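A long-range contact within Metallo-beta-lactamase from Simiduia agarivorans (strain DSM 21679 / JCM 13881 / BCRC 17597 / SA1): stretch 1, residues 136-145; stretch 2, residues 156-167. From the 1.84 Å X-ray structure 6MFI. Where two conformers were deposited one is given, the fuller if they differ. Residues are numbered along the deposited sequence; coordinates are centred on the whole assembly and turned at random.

Stretch 1 (136-145) AAAVMRNGTA
Stretch 2 (156-167) ASFPVARVGGLV

The end of a helix, residues 136-142, is bound by an extended segment that runs back along it and becomes a strand by 166; helix and strand axes stand at 171°, nearly antiparallel, 9.8 Å apart at closest approach. CA atoms pair T144 with S157, G143 with V160 (4.5 Å between CA atoms), M140 with A161 and A137 with V163. Together the stretches bury 530 Å².

S157 (-92/159, chi1 p) opens the contact, its CA 3.3 Å from G143 O. F158 (-140/160) gives the first hydrogen bond, F158 N to G143 O at 3.0 Å and 164°. With chi1 47° and chi2 88°, its ring lies against the helix end: G143 CA sits over a face, 4.2 Å from the ring centroid in a CH-pi contact, while V139 CG1 meets F158 CZ at the edge, 3.7 Å away. G143 leaves the helix at phi/psi 71/13. Glycine suits it twice over: positive phi favours it, and an ideal CB would lie 2.5 Å from F158 O, a clash.

P159 (-57/141) points away and continues the extended path. V160 (-71/147, chi1 m) lays CG1 3.5 Å from R141 O, covering the backbone of the last helical turn. A161 (-118/163) gives the second hydrogen bond, A161 N to M140 O at 2.9 Å and 167°, so the segment satisfies a carbonyl at the helix end. M140, m at all three chi angles, brings CE 4.0 Å from A161 CB and 4.1 Å from F158 CE1; this flexible side chain fills the space between small methyl and large ring.

R162 turns away. V163 (-92/125, chi1 t) points toward the helix, CG1 4.1 Å from A137 CB and CG2 4.0 Å from M140 CB. G164 and G165 make no contact; L166 (chi1 -96°, chi2 p) reaches back, CD1 4.5 Å from A137 CB.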

# COMPACT_ATOMS: atom_id res chain seq x y z
N ALA A 136 13.46 -1.96 1.31
CA ALA A 136 12.67 -0.99 2.05
C ALA A 136 13.22 -0.78 3.45
O ALA A 136 13.23 0.35 3.96
CB ALA A 136 11.21 -1.43 2.10
N ALA A 137 13.69 -1.85 4.09
CA ALA A 137 14.23 -1.74 5.44
C ALA A 137 15.42 -0.79 5.50
O ALA A 137 15.61 -0.10 6.51
CB ALA A 137 14.62 -3.12 5.97
N ALA A 138 16.23 -0.75 4.44
CA ALA A 138 17.35 0.18 4.40
C ALA A 138 16.86 1.63 4.36
O ALA A 138 17.48 2.52 4.96
CB ALA A 138 18.25 -0.12 3.21
N VAL A 139 15.76 1.88 3.66
CA VAL A 139 15.21 3.23 3.59
C VAL A 139 14.62 3.63 4.94
O VAL A 139 14.85 4.75 5.41
CB VAL A 139 14.17 3.33 2.46
CG1 VAL A 139 13.56 4.72 2.43
CG2 VAL A 139 14.81 3.00 1.12
N MET A 140 13.87 2.73 5.58
CA MET A 140 13.30 3.03 6.89
C MET A 140 14.38 3.23 7.94
O MET A 140 14.24 4.06 8.84
CB MET A 140 12.34 1.92 7.32
CG MET A 140 11.37 1.47 6.24
SD MET A 140 10.33 2.81 5.66
CE MET A 140 9.57 3.34 7.19
N ARG A 141 15.47 2.45 7.84
CA ARG A 141 16.56 2.59 8.79
C ARG A 141 17.31 3.90 8.60
O ARG A 141 17.77 4.51 9.58
CB ARG A 141 17.51 1.40 8.65
CG ARG A 141 18.78 1.49 9.49
CD ARG A 141 19.60 0.22 9.37
NE ARG A 141 20.10 0.01 8.01
CZ ARG A 141 19.65 -0.94 7.19
NH1 ARG A 141 18.70 -1.77 7.59
NH2 ARG A 141 20.17 -1.06 5.98
N ASN A 142 17.44 4.36 7.35
CA ASN A 142 18.13 5.61 7.05
C ASN A 142 17.19 6.79 6.87
O ASN A 142 17.66 7.93 6.79
CB ASN A 142 18.99 5.44 5.79
CG ASN A 142 19.90 4.24 5.86
OD1 ASN A 142 20.34 3.84 6.94
ND2 ASN A 142 20.20 3.65 4.71
N GLY A 143 15.88 6.56 6.78
CA GLY A 143 14.94 7.64 6.60
C GLY A 143 14.95 8.28 5.23
O GLY A 143 14.35 9.35 5.07
N THR A 144 15.59 7.66 4.24
CA THR A 144 15.69 8.25 2.92
C THR A 144 16.17 7.20 1.92
O THR A 144 16.77 6.19 2.30
CB THR A 144 16.63 9.46 2.90
OG1 THR A 144 16.67 10.03 1.58
CG2 THR A 144 18.04 9.03 3.29
N ALA A 145 15.88 7.46 0.65
CA ALA A 145 16.49 6.72 -0.45
C ALA A 145 18.00 6.95 -0.44
O ALA A 145 18.49 7.96 0.08
CB ALA A 145 15.86 7.17 -1.77
N ALA A 156 12.86 13.85 -0.19
CA ALA A 156 12.52 14.28 1.16
C ALA A 156 12.74 13.16 2.17
O ALA A 156 12.36 12.01 1.92
CB ALA A 156 11.08 14.77 1.21
N SER A 157 13.35 13.49 3.29
CA SER A 157 13.62 12.52 4.35
C SER A 157 12.47 12.50 5.35
O SER A 157 11.68 13.44 5.47
CB SER A 157 14.93 12.85 5.06
OG SER A 157 14.85 14.09 5.73
N PHE A 158 12.39 11.40 6.09
CA PHE A 158 11.38 11.19 7.11
C PHE A 158 12.04 10.51 8.30
O PHE A 158 13.11 9.92 8.17
CB PHE A 158 10.20 10.36 6.59
CG PHE A 158 10.61 9.13 5.83
CD1 PHE A 158 10.83 7.93 6.49
CD2 PHE A 158 10.75 9.16 4.45
CE1 PHE A 158 11.20 6.80 5.80
CE2 PHE A 158 11.12 8.03 3.75
CZ PHE A 158 11.34 6.85 4.42
N PRO A 159 11.43 10.60 9.49
CA PRO A 159 12.04 9.99 10.68
C PRO A 159 12.31 8.51 10.49
O PRO A 159 11.51 7.78 9.90
CB PRO A 159 11.01 10.25 11.78
CG PRO A 159 10.28 11.46 11.33
CD PRO A 159 10.22 11.37 9.83
N VAL A 160 13.46 8.06 11.01
CA VAL A 160 13.85 6.66 10.87
C VAL A 160 12.96 5.78 11.74
O VAL A 160 12.50 6.19 12.82
CB VAL A 160 15.34 6.47 11.21
CG1 VAL A 160 16.19 7.46 10.44
CG2 VAL A 160 15.57 6.63 12.71
N ALA A 161 12.70 4.57 11.27
CA ALA A 161 11.84 3.62 11.95
C ALA A 161 12.64 2.37 12.33
O ALA A 161 13.72 2.11 11.80
CB ALA A 161 10.64 3.24 11.09
N ARG A 162 12.08 1.60 13.26
CA ARG A 162 12.70 0.38 13.76
C ARG A 162 12.07 -0.82 13.06
O ARG A 162 10.90 -1.13 13.30
CB ARG A 162 12.55 0.28 15.27
CG ARG A 162 13.16 1.44 16.04
CD ARG A 162 12.67 1.46 17.48
NE ARG A 162 13.10 0.29 18.22
CZ ARG A 162 12.68 -0.02 19.45
NH1 ARG A 162 11.80 0.76 20.06
NH2 ARG A 162 13.13 -1.11 20.05
N VAL A 163 12.84 -1.48 12.21
CA VAL A 163 12.38 -2.67 11.50
C VAL A 163 12.76 -3.90 12.31
O VAL A 163 13.93 -4.09 12.66
CB VAL A 163 12.98 -2.73 10.09
CG1 VAL A 163 12.60 -4.04 9.40
CG2 VAL A 163 12.52 -1.54 9.26
N GLY A 164 11.77 -4.73 12.62
CA GLY A 164 11.99 -5.90 13.45
C GLY A 164 12.09 -7.20 12.70
O GLY A 164 12.51 -8.22 13.25
N GLY A 165 11.70 -7.19 11.43
CA GLY A 165 11.73 -8.40 10.62
C GLY A 165 11.81 -8.07 9.15
O GLY A 165 11.34 -7.02 8.71
N LEU A 166 12.40 -8.98 8.39
CA LEU A 166 12.56 -8.82 6.95
C LEU A 166 11.56 -9.69 6.21
O LEU A 166 11.31 -10.84 6.59
CB LEU A 166 13.99 -9.17 6.51
CG LEU A 166 14.96 -7.99 6.37
CD1 LEU A 166 15.07 -7.21 7.67
CD2 LEU A 166 16.33 -8.48 5.91
N VAL A 167 10.98 -9.13 5.15
CA VAL A 167 9.96 -9.81 4.35
C VAL A 167 10.53 -10.10 2.97
O VAL A 167 10.91 -9.17 2.25
CB VAL A 167 8.68 -8.96 4.25
CG1 VAL A 167 7.68 -9.64 3.33
CG2 VAL A 167 8.07 -8.75 5.62